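Deacylase (Burkholderia multivorans, PDB 5THW) probably hydrolyses N-carbamoyl amino acids as a two-zinc amidase of the peptidase M20 family. Local coordinates at residues D230-R235 and D307-D312; P216-E221 and R371-G376. All coordinates share one frame; numbering follows the deposited sequence.

Interaction 1. Residues D230-R235 and D307-D312. With URP (N-(aminocarbonyl)-beta-alanine), chain G.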
loop_
_atom_site.group_PDB
_atom_site.type_symbol
_atom_site.label_atom_id
_atom_site.label_comp_id
_atom_site.label_asym_id
_atom_site.label_seq_id
_atom_site.Cartn_x
_atom_site.Cartn_y
_atom_site.Cartn_z
ATOM N N ASP A 230 28.167 -4.261 -24.464
ATOM C CA ASP A 230 27.530 -5.289 -23.656
ATOM C C ASP A 230 26.324 -4.706 -22.936
ATOM O O ASP A 230 26.186 -3.489 -22.783
ATOM C CB ASP A 230 28.497 -5.889 -22.623
ATOM C CG ASP A 230 29.744 -6.476 -23.260
ATOM O OD1 ASP A 230 30.665 -5.697 -23.596
ATOM O OD2 ASP A 230 29.796 -7.713 -23.426
ATOM N N ALA A 231 25.450 -5.599 -22.482
ATOM C CA ALA A 231 24.360 -5.228 -21.593
ATOM C C ALA A 231 24.370 -6.180 -20.408
ATOM O O ALA A 231 24.504 -7.396 -20.589
ATOM C CB ALA A 231 23.008 -5.267 -22.314
ATOM N N GLN A 232 24.233 -5.628 -19.206
ATOM C CA GLN A 232 24.327 -6.431 -17.994
ATOM C C GLN A 232 23.104 -7.334 -17.854
ATOM O O GLN A 232 22.025 -7.041 -18.378
ATOM C CB GLN A 232 24.503 -5.542 -16.760
ATOM C CG GLN A 232 23.304 -4.715 -16.341
ATOM C CD GLN A 232 23.554 -3.975 -15.032
ATOM O OE1 GLN A 232 24.465 -4.318 -14.277
ATOM N NE2 GLN A 232 22.762 -2.942 -14.774
ATOM N N GLY A 233 23.298 -8.470 -17.162
ATOM C CA GLY A 233 22.193 -9.353 -16.848
ATOM C C GLY A 233 21.345 -8.886 -15.674
ATOM O O GLY A 233 21.764 -8.091 -14.833
ATOM N N GLN A 234 20.106 -9.381 -15.640
ATOM C CA GLN A 234 19.135 -8.984 -14.631
ATOM C C GLN A 234 18.407 -10.196 -14.064
ATOM O O GLN A 234 18.240 -11.222 -14.729
ATOM C CB GLN A 234 18.094 -7.997 -15.175
ATOM C CG GLN A 234 18.637 -6.824 -15.962
ATOM C CD GLN A 234 17.588 -5.746 -16.166
ATOM O OE1 GLN A 234 16.722 -5.543 -15.317
ATOM N NE2 GLN A 234 17.638 -5.078 -17.309
ATOM N N ARG A 235 17.941 -10.038 -12.824
ATOM C CA ARG A 235 17.101 -11.012 -12.138
ATOM C C ARG A 235 16.022 -10.235 -11.400
ATOM O O ARG A 235 16.337 -9.333 -10.619
ATOM C CB ARG A 235 17.915 -11.849 -11.144
ATOM C CG ARG A 235 18.694 -13.027 -11.714
ATOM C CD ARG A 235 19.536 -13.660 -10.600
ATOM N NE ARG A 235 20.612 -14.517 -11.094
ATOM C CZ ARG A 235 20.642 -15.843 -10.990
ATOM N NH1 ARG A 235 19.659 -16.497 -10.386
ATOM N NH2 ARG A 235 21.676 -16.513 -11.475
ATOM N N ASP A 307 14.801 -6.085 -7.778
ATOM C CA ASP A 307 15.484 -5.845 -9.046
ATOM C C ASP A 307 16.981 -5.994 -8.787
ATOM O O ASP A 307 17.560 -5.207 -8.031
ATOM C CB ASP A 307 15.135 -4.444 -9.566
ATOM C CG ASP A 307 15.766 -4.118 -10.927
ATOM O OD1 ASP A 307 15.015 -3.742 -11.852
ATOM O OD2 ASP A 307 17.005 -4.224 -11.076
ATOM N N PHE A 308 17.598 -7.026 -9.362
ATOM C CA PHE A 308 19.039 -7.234 -9.280
ATOM C C PHE A 308 19.660 -7.100 -10.668
ATOM O O PHE A 308 19.108 -7.596 -11.658
ATOM C CB PHE A 308 19.388 -8.612 -8.707
ATOM C CG PHE A 308 19.290 -8.706 -7.208
ATOM C CD1 PHE A 308 19.288 -7.570 -6.419
ATOM C CD2 PHE A 308 19.261 -9.947 -6.588
ATOM C CE1 PHE A 308 19.206 -7.665 -5.036
ATOM C CE2 PHE A 308 19.192 -10.051 -5.208
ATOM C CZ PHE A 308 19.165 -8.904 -4.429
ATOM N N ARG A 309 20.805 -6.428 -10.749
ATOM C CA ARG A 309 21.527 -6.307 -12.010
ATOM C C ARG A 309 23.024 -6.375 -11.761
ATOM O O ARG A 309 23.510 -5.883 -10.742
ATOM C CB ARG A 309 21.190 -4.999 -12.746
ATOM C CG ARG A 309 19.712 -4.786 -12.961
ATOM C CD ARG A 309 19.389 -3.516 -13.700
ATOM N NE ARG A 309 17.973 -3.202 -13.550
ATOM C CZ ARG A 309 17.232 -2.610 -14.479
ATOM N NH1 ARG A 309 17.774 -2.270 -15.645
ATOM N NH2 ARG A 309 15.947 -2.364 -14.241
ATOM N N HIS A 310 23.746 -7.006 -12.685
ATOM C CA HIS A 310 25.201 -6.975 -12.670
ATOM C C HIS A 310 25.705 -7.369 -14.049
ATOM O O HIS A 310 25.048 -8.156 -14.742
ATOM C CB HIS A 310 25.781 -7.907 -11.596
ATOM C CG HIS A 310 27.182 -7.554 -11.195
ATOM N ND1 HIS A 310 28.292 -8.042 -11.852
ATOM C CD2 HIS A 310 27.651 -6.735 -10.222
ATOM C CE1 HIS A 310 29.385 -7.547 -11.296
ATOM N NE2 HIS A 310 29.023 -6.749 -10.306
ATOM N N PRO A 311 26.838 -6.814 -14.494
ATOM C CA PRO A 311 27.399 -7.229 -15.791
ATOM C C PRO A 311 28.044 -8.600 -15.771
ATOM O O PRO A 311 28.306 -9.147 -16.849
ATOM C CB PRO A 311 28.429 -6.134 -16.093
ATOM C CG PRO A 311 28.796 -5.586 -14.753
ATOM C CD PRO A 311 27.534 -5.639 -13.946
ATOM N N ASP A 312 28.294 -9.177 -14.596
ATOM C CA ASP A 312 28.930 -10.483 -14.456
ATOM C C ASP A 312 27.885 -11.455 -13.924
ATOM O O ASP A 312 27.360 -11.258 -12.821
ATOM C CB ASP A 312 30.135 -10.393 -13.517
ATOM C CG ASP A 312 30.935 -11.691 -13.432
ATOM O OD1 ASP A 312 30.333 -12.774 -13.267
ATOM O OD2 ASP A 312 32.185 -11.622 -13.506
HETATM O O2 URP G . 14.447 1.541 -19.303
HETATM C C2 URP G . 14.123 0.717 -20.138
HETATM N N3 URP G . 13.456 1.074 -21.227
HETATM N N1 URP G . 14.405 -0.568 -19.979
HETATM C C6 URP G . 13.459 -1.461 -19.330
HETATM C C5 URP G . 14.122 -2.737 -18.830
HETATM C C4 URP G . 15.005 -2.357 -17.670
HETATM O O42 URP G . 16.247 -2.385 -17.828
HETATM O O41 URP G . 14.461 -2.024 -16.594
#

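Interaction 2. Residues P216-E221 and R371-G376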
loop_
_atom_site.group_PDB
_atom_site.type_symbol
_atom_site.label_atom_id
_atom_site.label_comp_id
_atom_site.label_asym_id
_atom_site.label_seq_id
_atom_site.Cartn_x
_atom_site.Cartn_y
_atom_site.Cartn_z
ATOM N N PRO A 216 24.978 8.459 -16.351
ATOM C CA PRO A 216 25.756 9.709 -16.426
ATOM C C PRO A 216 27.103 9.653 -17.147
ATOM O O PRO A 216 27.777 10.689 -17.205
ATOM C CB PRO A 216 25.976 10.017 -14.940
ATOM C CG PRO A 216 26.151 8.666 -14.330
ATOM C CD PRO A 216 25.233 7.729 -15.095
ATOM N N ILE A 217 27.511 8.498 -17.679
ATOM C CA ILE A 217 28.893 8.317 -18.125
ATOM C C ILE A 217 29.216 9.205 -19.326
ATOM O O ILE A 217 30.215 9.940 -19.316
ATOM C CB ILE A 217 29.161 6.833 -18.427
ATOM C CG1 ILE A 217 28.929 5.994 -17.173
ATOM C CG2 ILE A 217 30.573 6.641 -18.954
ATOM C CD1 ILE A 217 29.291 4.545 -17.349
ATOM N N LEU A 218 28.396 9.141 -20.386
ATOM C CA LEU A 218 28.721 9.864 -21.619
ATOM C C LEU A 218 28.731 11.372 -21.404
ATOM O O LEU A 218 29.557 12.081 -21.993
ATOM C CB LEU A 218 27.749 9.494 -22.740
ATOM C CG LEU A 218 27.820 8.063 -23.276
ATOM C CD1 LEU A 218 26.710 7.818 -24.299
ATOM C CD2 LEU A 218 29.188 7.771 -23.888
ATOM N N GLU A 219 27.811 11.883 -20.577
ATOM C CA GLU A 219 27.822 13.308 -20.257
ATOM C C GLU A 219 29.053 13.670 -19.434
ATOM O O GLU A 219 29.714 14.683 -19.701
ATOM C CB GLU A 219 26.541 13.694 -19.518
ATOM C CG GLU A 219 26.376 15.195 -19.246
ATOM C CD GLU A 219 25.255 15.492 -18.247
ATOM O OE1 GLU A 219 25.034 14.670 -17.334
ATOM O OE2 GLU A 219 24.575 16.533 -18.390
ATOM N N ALA A 220 29.387 12.843 -18.439
ATOM C CA ALA A 220 30.540 13.126 -17.590
ATOM C C ALA A 220 31.824 13.190 -18.408
ATOM O O ALA A 220 32.692 14.031 -18.148
ATOM C CB ALA A 220 30.656 12.066 -16.496
ATOM N N GLU A 221 31.962 12.310 -19.395
ATOM C CA GLU A 221 33.152 12.245 -20.230
ATOM C C GLU A 221 33.083 13.155 -21.445
ATOM O O GLU A 221 34.020 13.151 -22.254
ATOM C CB GLU A 221 33.394 10.804 -20.694
ATOM C CG GLU A 221 33.678 9.827 -19.569
ATOM C CD GLU A 221 33.983 8.426 -20.076
ATOM O OE1 GLU A 221 34.366 7.565 -19.252
ATOM O OE2 GLU A 221 33.869 8.196 -21.302
ATOM N N ARG A 371 32.872 6.298 -27.040
ATOM C CA ARG A 371 33.532 5.363 -26.137
ATOM C C ARG A 371 32.684 4.100 -26.025
ATOM O O ARG A 371 31.460 4.145 -26.184
ATOM C CB ARG A 371 33.749 5.978 -24.751
ATOM C CG ARG A 371 32.466 6.382 -24.046
ATOM C CD ARG A 371 32.136 5.388 -22.937
ATOM N NE ARG A 371 32.854 5.701 -21.705
ATOM C CZ ARG A 371 32.999 4.866 -20.678
ATOM N NH1 ARG A 371 32.479 3.643 -20.716
ATOM N NH2 ARG A 371 33.668 5.258 -19.606
ATOM N N ASP A 372 33.347 2.979 -25.733
ATOM C CA ASP A 372 32.642 1.729 -25.479
ATOM C C ASP A 372 31.905 1.806 -24.147
ATOM O O ASP A 372 32.447 2.285 -23.150
ATOM C CB ASP A 372 33.624 0.557 -25.445
ATOM C CG ASP A 372 34.240 0.261 -26.800
ATOM O OD1 ASP A 372 33.969 1.009 -27.763
ATOM O OD2 ASP A 372 35.009 -0.722 -26.895
ATOM N N ILE A 373 30.669 1.310 -24.114
ATOM C CA ILE A 373 29.864 1.428 -22.907
ATOM C C ILE A 373 29.021 0.170 -22.740
ATOM O O ILE A 373 28.604 -0.457 -23.720
ATOM C CB ILE A 373 28.993 2.705 -22.937
ATOM C CG1 ILE A 373 28.434 3.003 -21.549
ATOM C CG2 ILE A 373 27.877 2.586 -23.973
ATOM C CD1 ILE A 373 28.029 4.448 -21.377
ATOM N N VAL A 374 28.801 -0.214 -21.482
ATOM C CA VAL A 374 27.954 -1.351 -21.129
ATOM C C VAL A 374 26.579 -0.821 -20.739
ATOM O O VAL A 374 26.470 0.057 -19.874
ATOM C CB VAL A 374 28.576 -2.172 -19.987
ATOM C CG1 VAL A 374 27.640 -3.287 -19.552
ATOM C CG2 VAL A 374 29.936 -2.723 -20.401
ATOM N N SER A 375 25.530 -1.371 -21.353
ATOM C CA SER A 375 24.172 -0.882 -21.117
ATOM C C SER A 375 23.657 -1.296 -19.742
ATOM O O SER A 375 23.577 -2.489 -19.430
ATOM C CB SER A 375 23.229 -1.392 -22.197
ATOM O OG SER A 375 21.901 -1.075 -21.844
ATOM N N GLY A 376 23.284 -0.303 -18.928
ATOM C CA GLY A 376 22.772 -0.576 -17.596
ATOM C C GLY A 376 21.342 -1.066 -17.555
ATOM O O GLY A 376 20.928 -1.648 -16.548
#

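Interaction 1. Residues D230-R235 and D307-D312
Q234 and R309 face each other as a non-hydrogen-bonded antiparallel pair, and their side chains run side by side toward the carboxylate of the bound N-(aminocarbonyl)-beta-alanine (URP). Backbone bonds set this register. R235 and F308 exchange two straight ones, R235 N to F308 O and F308 N to R235 O, both 2.9 Å. At the next hydrogen-bonded pair H310 N reaches G233 O well, whereas the return bond from G233 N is bent and weak; here Q232 has left the strand and its side chain lies across R309, with NE2 3.3 Å from R309 CB and bonded to the carbonyl of G376.

Residues 233-235 and 307-310 lie in the M20 dimerisation region; Q234 and R309 line the ligand pocket on one face, while R235, F308 and H310 face helix 313-334 on the other.

R309 CG stands anti to the carbonyl carbon and the chain runs extended to NE, carrying the guanidinium out to URP. D307 grips R309 side-on, OD2 taking NE at 2.8 Å and OD1 taking NH2, each through a syn lone pair, fixing its rotation and leaving the NH1 and NH2 edge for the ligand. R309 NH1 binds URP O42 at 2.7 Å and NH2 binds O41 at 2.8 Å; arginine suits the place because one flat cation can serve two carboxylates. Glutamine brings both an acceptor and a donor: Q234 OE1 lies 3.1 Å over the centre of the guanidinium and accepts a bond from W236 NE1, while NE2 gives one to URP O42 at 3.1 Å and also bonds Y346 OH.

Interaction 2. Residues P216-E221 and R371-G376
The side chains of E221 and R371 cross at about a right angle, bringing the carboxylate to the guanidinium edge where helix 217-220 ends beside strand 370-375. R371 NE reaches E221 OE2 at 2.7 Å in a nearly straight line (173°), and NH2 meets OE1 in a salt bridge, though its modelled length is too short to be relied on. The NE bond lies in the guanidinium plane but comes to OE2 from above the carboxylate plane, the two planes being 39° apart. Glutamate suits the helix end because its extended chain carries the carboxylate across to the strand. The arginine chain bends at CG and CD, which turns the guanidinium back along the strand and brings R371 NH1 to D372 O at 2.8 Å.

I217 crosses R371 at about a right angle and sets its CG2 methyl 3.4 Å above the guanidinium plane, over the centre; a beta-branched residue offers such a methyl close to its own backbone. L218 crosses the aliphatic part of R371 obliquely, its CD2 methyl 3.6 Å from R371 CG. I373 extends CG1 anti to its backbone N (chi1 -166°), which brings CD1 against both I217 and L218, 4.0 Å from I217 CB and 4.1 Å from L218 CG.

This is structural packing within the M20 peptidase range, the I373 side chain lying about 14 Å from a bound zinc ion. E213 ties the short helix down, its carboxylate accepting the backbone N-H groups of I217 and L218. L218 and I373 both rest on F394 of strand 390-395, and strand 370-375 runs parallel to strand 225-242, bonded to it through R371 and I373.

The centres of interactions 1 and 2 lie about 16 Å apart, and strand 225-242 joins them: it starts just after helix 217-220, pairs with strand 370-375, and farther on pairs with strand 297-310. Both segments of interaction 1 come between the two of interaction 2 in the chain. They touch directly where D230 O meets S375 N at 2.6 Å, a probable hydrogen bond. The packing of helix 217-220 on strand 370-375 is thus continuous with the ligand-binding strand pair, and both contacts touch the second subunit, which itself contributes H247 and N296 to the URP site.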